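Local coordinates for protein putative gamma-hydroxymuconic semialdehyde dehydrogenase (Pseudomonas, PDB 4GO3) that binds NAD+ and probably oxidises an aldehyde such as gamma-hydroxymuconic semialdehyde, at residues 14-19 with 36-41; 65-70 with 189-194; 137-142 with 467-472; 142-147 with 167-172. The protein carries 2 engineered substitutions. All coordinates share one frame; numbering follows the deposited sequence.

Contact 1: 14-19 with 36-41; sequences AVAGGT and AAEAAD
Thr19 and Ala36 bring their CA atoms to 4.3 Å at one end of this contact, while Val15 faces Asp41 at the other, tying the loop between strands 11-12 and 19-23 to the start of helix 39-57. The loop folds through a type I beta turn from Ala14 to Gly17, closed by Gly17 N on Ala14 O at 2.7 Å. Ala36 N donates to Gly18 O, though the bond is modelled too short for its length to be trusted.

Asp41 has its CG anti to the carbonyl carbon (chi1 -59°), which turns the carboxylate toward the loop. Asp41 OD1 accepts Val15 N at 2.7 Å through its syn lone pair, and OD2 adds a weak bond to the same nitrogen. Asp41 OD2 also takes a weak bond, 3.4 Å, from the N of Glu38, the N-cap residue of helix 39-57. The methyl of Ala14 packs beside OD2, and Leu5 touches the Asp41 side chain. An alanine in place of Asp41 would probably leave Val15 N and Glu38 N without this acceptor and loosen the turn from the helix start.

The carboxylate is buried in the first helical turn, where a negative charge would probably be favoured by the helix start.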
# COMPACT_ATOMS: atom_id res chain seq x y z
N ALA A 14 -29.92 13.77 0.77
CA ALA A 14 -28.83 14.25 -0.01
C ALA A 14 -28.99 15.73 -0.20
O ALA A 14 -30.08 16.24 -0.28
CB ALA A 14 -28.81 13.57 -1.31
N VAL A 15 -27.89 16.45 -0.29
CA VAL A 15 -28.03 17.87 -0.47
C VAL A 15 -28.98 18.12 -1.61
O VAL A 15 -29.99 18.76 -1.46
CB VAL A 15 -26.68 18.54 -0.70
CG1 VAL A 15 -26.06 18.03 -1.94
CG2 VAL A 15 -26.85 20.02 -0.79
N ALA A 16 -28.65 17.57 -2.77
CA ALA A 16 -29.45 17.84 -3.97
C ALA A 16 -30.75 17.09 -3.90
O ALA A 16 -31.58 17.18 -4.81
CB ALA A 16 -28.70 17.47 -5.24
N GLY A 17 -30.95 16.35 -2.82
CA GLY A 17 -32.18 15.60 -2.65
C GLY A 17 -32.30 14.44 -3.63
O GLY A 17 -33.39 13.87 -3.79
N GLY A 18 -31.20 14.09 -4.29
CA GLY A 18 -31.18 12.94 -5.17
C GLY A 18 -31.40 11.57 -4.57
O GLY A 18 -30.88 11.24 -3.50
N THR A 19 -32.12 10.70 -5.26
CA THR A 19 -32.62 9.51 -4.61
C THR A 19 -32.54 8.30 -5.49
O THR A 19 -32.58 8.40 -6.70
CB THR A 19 -34.06 9.67 -4.13
OG1 THR A 19 -34.10 9.51 -2.72
CG2 THR A 19 -34.93 8.64 -4.76
N ALA A 36 -29.70 9.52 -2.40
CA ALA A 36 -28.53 9.32 -3.22
C ALA A 36 -27.56 10.42 -2.95
O ALA A 36 -27.83 11.55 -3.26
CB ALA A 36 -28.90 9.33 -4.66
N ALA A 37 -26.40 10.06 -2.41
CA ALA A 37 -25.36 11.02 -2.18
C ALA A 37 -24.54 11.25 -3.42
O ALA A 37 -24.48 10.41 -4.31
CB ALA A 37 -24.50 10.60 -1.04
N GLU A 38 -23.92 12.41 -3.46
CA GLU A 38 -23.05 12.83 -4.53
C GLU A 38 -21.86 13.59 -3.93
O GLU A 38 -21.59 13.48 -2.75
CB GLU A 38 -23.83 13.71 -5.49
CG GLU A 38 -25.18 13.13 -5.86
CD GLU A 38 -25.94 13.99 -6.84
OE1 GLU A 38 -25.52 15.12 -7.07
OE2 GLU A 38 -26.96 13.54 -7.38
N ALA A 39 -21.15 14.35 -4.74
CA ALA A 39 -19.96 15.01 -4.24
C ALA A 39 -20.20 15.94 -3.06
O ALA A 39 -19.42 15.94 -2.12
CB ALA A 39 -19.27 15.73 -5.35
N ALA A 40 -21.32 16.63 -3.07
CA ALA A 40 -21.67 17.56 -2.01
C ALA A 40 -21.79 16.89 -0.68
O ALA A 40 -21.38 17.42 0.33
CB ALA A 40 -22.94 18.23 -2.33
N ASP A 41 -22.37 15.71 -0.67
CA ASP A 41 -22.65 15.03 0.56
C ASP A 41 -21.43 14.30 1.07
O ASP A 41 -21.27 14.12 2.25
CB ASP A 41 -23.78 14.04 0.36
CG ASP A 41 -25.04 14.70 -0.10
OD1 ASP A 41 -25.75 15.26 0.75
OD2 ASP A 41 -25.31 14.67 -1.31

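Contact 2: 65-70 with 189-194; sequences GRLLLK and TEVGFP
Leu67 sets its CB over one face of the Phe193 ring, toward the rim, in a CH-pi contact, 3.9 Å from CB to the ring centroid and 22° off the normal. This contact is where helix 61-77 packs against the Schellman motif that ends helix 179-191. Beyond CB the Leu67 side chain forks: CD1 lies 3.5 Å from Gly192 O and also reaches the Pro194 ring, while CD2 heads for the carbonyl of Val191. Leu68 comes to the same ring from its edge, near the plane, and the two side chains cross at about a right angle. One turn further on, Lys70 runs alongside Val191, antiparallel to it, with Lys70 CB against Val191 CG2.

The turn at Gly192 probably directs Phe193 toward helix 61-77, and the ring's neighbours help to hold it. Gly192 takes a positive phi of 126°, which suits glycine, and its N bonds weakly back to Thr189 O at 3.4 Å. Trp56 on helix 39-57 meets the Phe193 ring with planes about 35° apart and also touches Leu67 and Pro194. Leu163 of helix 151-164 packs on both Phe193 and Leu68. The Lys70 chain kinks twice, bringing Lys70 CE to 3.4 Å from Val191 O.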
# COMPACT_ATOMS: atom_id res chain seq x y z
N GLY A 65 -12.11 0.34 21.37
CA GLY A 65 -12.37 -1.08 21.47
C GLY A 65 -13.68 -1.41 22.16
O GLY A 65 -14.48 -2.19 21.65
N ARG A 66 -13.87 -0.78 23.31
CA ARG A 66 -15.06 -0.91 24.11
C ARG A 66 -16.29 -0.57 23.29
O ARG A 66 -17.35 -1.12 23.50
CB ARG A 66 -14.95 0.03 25.30
CG ARG A 66 -15.79 -0.32 26.49
CD ARG A 66 -16.62 0.87 26.94
NE ARG A 66 -16.02 1.62 28.04
CZ ARG A 66 -16.70 2.11 29.07
NH1 ARG A 66 -18.01 1.94 29.13
NH2 ARG A 66 -16.08 2.78 30.03
N LEU A 67 -16.14 0.33 22.35
CA LEU A 67 -17.26 0.73 21.53
C LEU A 67 -17.53 -0.27 20.43
O LEU A 67 -18.67 -0.46 20.07
CB LEU A 67 -17.03 2.12 20.95
CG LEU A 67 -17.35 3.35 21.77
CD1 LEU A 67 -17.49 4.52 20.89
CD2 LEU A 67 -18.59 3.16 22.56
N LEU A 68 -16.49 -0.88 19.89
CA LEU A 68 -16.60 -1.90 18.85
C LEU A 68 -17.16 -3.19 19.44
O LEU A 68 -17.95 -3.89 18.80
CB LEU A 68 -15.25 -2.13 18.19
CG LEU A 68 -14.89 -1.05 17.17
CD1 LEU A 68 -13.42 -1.07 16.81
CD2 LEU A 68 -15.74 -1.24 15.94
N LEU A 69 -16.80 -3.43 20.69
CA LEU A 69 -17.30 -4.55 21.41
C LEU A 69 -18.77 -4.38 21.69
O LEU A 69 -19.51 -5.32 21.55
CB LEU A 69 -16.50 -4.77 22.68
CG LEU A 69 -15.07 -5.18 22.34
CD1 LEU A 69 -14.14 -5.01 23.49
CD2 LEU A 69 -15.01 -6.58 21.80
N LYS A 70 -19.19 -3.19 22.08
CA LYS A 70 -20.60 -2.95 22.32
C LYS A 70 -21.36 -3.08 21.04
O LYS A 70 -22.48 -3.52 21.02
CB LYS A 70 -20.83 -1.56 22.89
CG LYS A 70 -20.38 -1.38 24.30
CD LYS A 70 -21.55 -1.11 25.21
CE LYS A 70 -22.10 0.28 25.05
NZ LYS A 70 -23.46 0.35 25.65
N THR A 189 -24.32 4.69 16.86
CA THR A 189 -24.62 5.81 17.72
C THR A 189 -25.45 5.34 18.88
O THR A 189 -25.37 5.89 19.97
CB THR A 189 -25.34 6.92 16.98
OG1 THR A 189 -26.12 6.34 15.95
CG2 THR A 189 -24.34 7.85 16.35
N GLU A 190 -26.24 4.31 18.64
CA GLU A 190 -27.00 3.70 19.70
C GLU A 190 -26.08 3.31 20.84
O GLU A 190 -26.45 3.37 22.00
CB GLU A 190 -27.71 2.46 19.18
CG GLU A 190 -29.18 2.47 19.43
CD GLU A 190 -29.93 1.73 18.38
OE1 GLU A 190 -29.42 0.70 17.93
OE2 GLU A 190 -31.03 2.17 18.00
N VAL A 191 -24.87 2.92 20.49
CA VAL A 191 -23.95 2.29 21.41
C VAL A 191 -22.87 3.20 21.95
O VAL A 191 -22.16 2.85 22.87
CB VAL A 191 -23.32 1.11 20.73
CG1 VAL A 191 -21.89 1.33 20.54
CG2 VAL A 191 -23.59 -0.10 21.50
N GLY A 192 -22.73 4.38 21.39
CA GLY A 192 -21.87 5.40 21.96
C GLY A 192 -20.83 5.98 21.03
O GLY A 192 -20.07 6.84 21.44
N PHE A 193 -20.78 5.52 19.79
CA PHE A 193 -19.80 6.05 18.87
C PHE A 193 -20.10 7.51 18.75
O PHE A 193 -21.24 7.90 18.76
CB PHE A 193 -19.89 5.37 17.51
CG PHE A 193 -19.15 4.09 17.44
CD1 PHE A 193 -19.70 2.93 17.92
CD2 PHE A 193 -17.90 4.04 16.90
CE1 PHE A 193 -19.02 1.78 17.87
CE2 PHE A 193 -17.23 2.87 16.84
CZ PHE A 193 -17.79 1.74 17.32
N PRO A 194 -19.07 8.33 18.65
CA PRO A 194 -19.28 9.75 18.60
C PRO A 194 -19.69 10.17 17.21
O PRO A 194 -19.43 9.47 16.26
CB PRO A 194 -17.91 10.30 18.94
CG PRO A 194 -17.29 9.26 19.70
CD PRO A 194 -17.69 8.03 19.04

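Contact 3: 137-142 with 467-472; sequences KPIGVV and YTEARS
Lys137 and Glu469 form an antiparallel hydrogen-bonded pair, one of the links by which strand 468-476 joins strand 130-145 in the mixed sheet.

The backbone bonds come first. Lys137 N donates to Glu469 O at 2.9 Å, and Glu469 N returns to Lys137 O at 2.6 Å. Toward the other subunit the strand carries on: Ser472 pairs in a parallel ladder with a strand of the second subunit, so the sheet continues across the dimer interface, and Ala470 O accepts Arg457 of that subunit.

Among the charged groups, Glu469 OE1 makes a salt bridge of 3.4 Å to Arg471 NE, two residues on along the same strand; its hydrogen bond is weak. Apart from this, the Lys137 methylenes simply pack: Lys137 CB lies 3.5 Å from Glu469 OE1, and the Arg471 chain crosses Lys137 at about a right angle, with Arg471 CG 3.7 Å from Lys137 CG.

The apolar contacts lie past the ladder, where the first strand breaks at Ile139 and Gly140. Ile139 CD1 rests 3.6 Å from Tyr467 C. Ala222 of strand 220-224 packs against the Tyr467 side chain. Val142 meets the Tyr467 ring at the edge, in the ring plane, with Val142 CG2 3.7 Å from Tyr467 CD2.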
# COMPACT_ATOMS: atom_id res chain seq x y z
N LYS A 137 0.10 5.33 13.97
CA LYS A 137 -1.01 6.22 14.15
C LYS A 137 -2.02 5.96 13.07
O LYS A 137 -1.72 5.35 12.06
CB LYS A 137 -0.52 7.66 14.12
CG LYS A 137 0.37 8.02 15.28
CD LYS A 137 -0.42 8.59 16.44
CE LYS A 137 0.10 8.12 17.79
NZ LYS A 137 -0.61 6.95 18.37
N PRO A 138 -3.24 6.39 13.31
CA PRO A 138 -4.29 6.29 12.31
C PRO A 138 -3.94 7.21 11.17
O PRO A 138 -3.36 8.24 11.41
CB PRO A 138 -5.49 6.85 13.03
CG PRO A 138 -5.18 6.75 14.44
CD PRO A 138 -3.75 6.91 14.58
N ILE A 139 -4.30 6.83 9.96
CA ILE A 139 -4.12 7.66 8.80
C ILE A 139 -4.89 8.96 8.95
O ILE A 139 -4.37 10.04 8.72
CB ILE A 139 -4.65 6.95 7.58
CG1 ILE A 139 -3.81 5.72 7.30
CG2 ILE A 139 -4.62 7.86 6.40
CD1 ILE A 139 -4.55 4.64 6.66
N GLY A 140 -6.15 8.82 9.33
CA GLY A 140 -7.05 9.94 9.52
C GLY A 140 -8.46 9.62 9.09
O GLY A 140 -9.13 8.80 9.67
N VAL A 141 -8.92 10.32 8.06
CA VAL A 141 -10.22 10.10 7.49
C VAL A 141 -10.05 9.12 6.38
O VAL A 141 -9.28 9.34 5.46
CB VAL A 141 -10.82 11.37 6.91
CG1 VAL A 141 -12.11 11.06 6.21
CG2 VAL A 141 -11.06 12.37 7.98
N VAL A 142 -10.79 8.03 6.47
CA VAL A 142 -10.66 6.90 5.59
C VAL A 142 -11.93 6.78 4.78
O VAL A 142 -12.99 6.90 5.32
CB VAL A 142 -10.49 5.66 6.42
CG1 VAL A 142 -11.46 4.63 6.04
CG2 VAL A 142 -9.11 5.16 6.34
N TYR A 467 -4.32 0.36 7.98
CA TYR A 467 -5.03 1.53 8.43
C TYR A 467 -4.28 2.33 9.41
O TYR A 467 -4.85 3.08 10.12
CB TYR A 467 -6.37 1.15 9.05
CG TYR A 467 -7.38 0.78 8.03
CD1 TYR A 467 -7.72 -0.51 7.81
CD2 TYR A 467 -7.97 1.73 7.25
CE1 TYR A 467 -8.60 -0.83 6.88
CE2 TYR A 467 -8.85 1.40 6.31
CZ TYR A 467 -9.16 0.12 6.13
OH TYR A 467 -10.06 -0.18 5.19
N THR A 468 -2.98 2.15 9.48
CA THR A 468 -2.16 2.98 10.34
C THR A 468 -0.98 3.49 9.56
O THR A 468 -0.77 3.08 8.43
CB THR A 468 -1.67 2.22 11.57
OG1 THR A 468 -1.03 1.03 11.15
CG2 THR A 468 -2.81 1.87 12.47
N GLU A 469 -0.23 4.40 10.14
CA GLU A 469 1.01 4.83 9.54
C GLU A 469 2.09 4.70 10.56
O GLU A 469 1.84 4.84 11.73
CB GLU A 469 0.91 6.29 9.12
CG GLU A 469 -0.39 6.92 9.42
CD GLU A 469 -0.28 8.40 9.67
OE1 GLU A 469 -0.01 8.77 10.82
OE2 GLU A 469 -0.48 9.18 8.73
N ALA A 470 3.30 4.45 10.09
CA ALA A 470 4.47 4.52 10.91
C ALA A 470 4.85 5.97 11.19
O ALA A 470 5.10 6.73 10.30
CB ALA A 470 5.56 3.84 10.21
N ARG A 471 4.88 6.33 12.46
CA ARG A 471 5.38 7.62 12.88
C ARG A 471 6.68 7.47 13.69
O ARG A 471 6.63 7.26 14.89
CB ARG A 471 4.32 8.35 13.69
CG ARG A 471 3.06 8.71 12.90
CD ARG A 471 3.18 10.07 12.24
NE ARG A 471 2.01 10.91 12.45
CZ ARG A 471 2.07 12.17 12.88
NH1 ARG A 471 3.24 12.72 13.15
NH2 ARG A 471 0.96 12.87 13.05
N SER A 472 7.83 7.59 13.04
CA SER A 472 9.11 7.37 13.71
C SER A 472 9.59 8.61 14.46
O SER A 472 9.73 9.69 13.89
CB SER A 472 10.18 6.95 12.71
OG SER A 472 11.45 6.89 13.32

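Contact 4: 142-147 with 167-172; sequences VAQIVP and NTIVIK
Val142 O accepts Val170 N from the neighbouring strand at 2.9 Å. Beside that bond comes a CA-H...O contact, with Ile169 CA 3.3 Å from Val142 O. The same pairing recurs at Gln144 O, which takes Lys172 N with a CA-H...O contact from Ile171 next to it. In the other direction Val142 N, Gln144 N and Val146 N donate to Thr168 O, Val170 O and Lys172 O. These five bonds hold strands 142-145 and 168-172 parallel, their axes 15° apart.

On the face of Gln144, Ile169 and Ile171, Gln144 carries CG anti to its carbonyl carbon (chi1 -52°) and an extended chain beyond, which lays its amide against Ile169. Gln144 OE1 lies 3.3 Å from Ile169 CG2. The buried NE2 is satisfied by Lys158 O of helix 151-164 and by the Tyr467 hydroxyl. A leucine here would probably leave Lys158 O and Tyr467 OH without this partner. Val146 CG1 meets Ile171 CD1 at 3.5 Å further along.

On the opposite face, which helices 39-57 and 205-214 cover, Lys172 sends CG anti to its backbone N (chi1 -177°). Lys172 CE passes Ile145 CG2 at 3.8 Å, and the NZ bonds to Gly203 O.

Strand, helix 151-164 and strand make a beta-alpha-beta crossover of the Rossmann-like NAD-binding domain. Val146 and Lys172, at the C-terminal ends of this strand pair, both belong to the NAD+ site.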
# COMPACT_ATOMS: atom_id res chain seq x y z
N VAL A 142 -10.79 8.03 6.47
CA VAL A 142 -10.66 6.90 5.59
C VAL A 142 -11.93 6.78 4.78
O VAL A 142 -12.99 6.90 5.32
CB VAL A 142 -10.49 5.66 6.42
CG1 VAL A 142 -11.46 4.63 6.04
CG2 VAL A 142 -9.11 5.16 6.34
N ALA A 143 -11.82 6.53 3.48
CA ALA A 143 -13.00 6.34 2.65
C ALA A 143 -13.12 4.87 2.32
O ALA A 143 -12.12 4.19 2.03
CB ALA A 143 -12.92 7.18 1.38
N GLN A 144 -14.34 4.36 2.37
CA GLN A 144 -14.57 2.95 2.11
C GLN A 144 -15.77 2.74 1.20
O GLN A 144 -16.90 3.14 1.50
CB GLN A 144 -14.75 2.21 3.43
CG GLN A 144 -13.63 2.48 4.39
CD GLN A 144 -13.72 1.66 5.65
OE1 GLN A 144 -14.76 1.61 6.31
NE2 GLN A 144 -12.63 1.00 6.00
N ILE A 145 -15.53 2.09 0.08
CA ILE A 145 -16.57 1.76 -0.85
C ILE A 145 -16.79 0.25 -0.81
O ILE A 145 -15.86 -0.50 -1.04
CB ILE A 145 -16.18 2.21 -2.28
CG1 ILE A 145 -15.87 3.71 -2.28
CG2 ILE A 145 -17.26 1.81 -3.28
CD1 ILE A 145 -15.32 4.24 -3.57
N VAL A 146 -18.00 -0.19 -0.49
CA VAL A 146 -18.26 -1.63 -0.42
C VAL A 146 -19.27 -2.06 -1.46
O VAL A 146 -20.13 -1.29 -1.85
CB VAL A 146 -18.72 -2.10 0.99
CG1 VAL A 146 -17.97 -1.35 2.08
CG2 VAL A 146 -20.21 -1.90 1.15
N PRO A 147 -19.16 -3.30 -1.93
CA PRO A 147 -20.11 -3.82 -2.90
C PRO A 147 -21.39 -4.31 -2.22
O PRO A 147 -21.57 -4.23 -1.01
CB PRO A 147 -19.37 -5.02 -3.50
CG PRO A 147 -18.06 -5.09 -2.80
CD PRO A 147 -18.18 -4.32 -1.55
N ASN A 167 -9.10 5.71 12.93
CA ASN A 167 -9.53 6.54 11.86
C ASN A 167 -10.95 6.94 12.07
O ASN A 167 -11.63 6.39 12.91
CB ASN A 167 -9.52 5.78 10.56
CG ASN A 167 -8.31 4.99 10.39
OD1 ASN A 167 -7.48 5.31 9.59
ND2 ASN A 167 -8.20 3.91 11.12
N THR A 168 -11.39 7.89 11.28
CA THR A 168 -12.77 8.14 11.10
C THR A 168 -13.04 7.76 9.67
O THR A 168 -12.17 7.69 8.88
CB THR A 168 -13.22 9.54 11.50
OG1 THR A 168 -12.51 10.52 10.78
CG2 THR A 168 -13.03 9.73 12.91
N ILE A 169 -14.28 7.46 9.40
CA ILE A 169 -14.66 6.79 8.22
C ILE A 169 -15.79 7.49 7.55
O ILE A 169 -16.72 7.90 8.17
CB ILE A 169 -15.16 5.41 8.61
CG1 ILE A 169 -14.11 4.69 9.44
CG2 ILE A 169 -15.55 4.66 7.41
CD1 ILE A 169 -14.28 3.29 9.47
N VAL A 170 -15.69 7.56 6.24
CA VAL A 170 -16.81 7.81 5.39
C VAL A 170 -16.96 6.56 4.54
O VAL A 170 -16.12 6.24 3.73
CB VAL A 170 -16.60 9.05 4.52
CG1 VAL A 170 -17.88 9.45 3.85
CG2 VAL A 170 -16.10 10.17 5.34
N ILE A 171 -18.04 5.83 4.76
CA ILE A 171 -18.28 4.61 4.03
C ILE A 171 -19.35 4.78 2.98
O ILE A 171 -20.34 5.44 3.20
CB ILE A 171 -18.66 3.48 4.97
CG1 ILE A 171 -19.02 2.23 4.18
CG2 ILE A 171 -19.78 3.90 5.90
CD1 ILE A 171 -18.29 1.04 4.62
N LYS A 172 -19.16 4.20 1.82
CA LYS A 172 -20.17 4.27 0.80
C LYS A 172 -20.62 2.88 0.39
O LYS A 172 -19.89 2.19 -0.31
CB LYS A 172 -19.62 5.02 -0.41
CG LYS A 172 -20.63 5.22 -1.52
CD LYS A 172 -19.94 5.39 -2.84
CE LYS A 172 -20.14 4.20 -3.74
NZ LYS A 172 -21.53 3.74 -3.68

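In the fold
Contacts 3 and 4 share Val142 and strand 130-145, and their centres lie about 15 Å apart in one mixed sheet. Strand 168-172 runs beside it at contact 4, and strand 468-476 at contact 3 carries the sheet to the second subunit, so the sheet carries part of the NAD+ site and also reaches the dimer interface. Contact 4 is nested inside the chain loops closed by contacts 2 and 3, whose own segments alternate. Contact 2, about 17 Å from contact 4 between centres, is helix packing away from the annotated sites. Contact 1, closed before the others open, lies as far from contact 4, at the start of helix 39-57, whose later residues pack near contacts 2, 3 and 4.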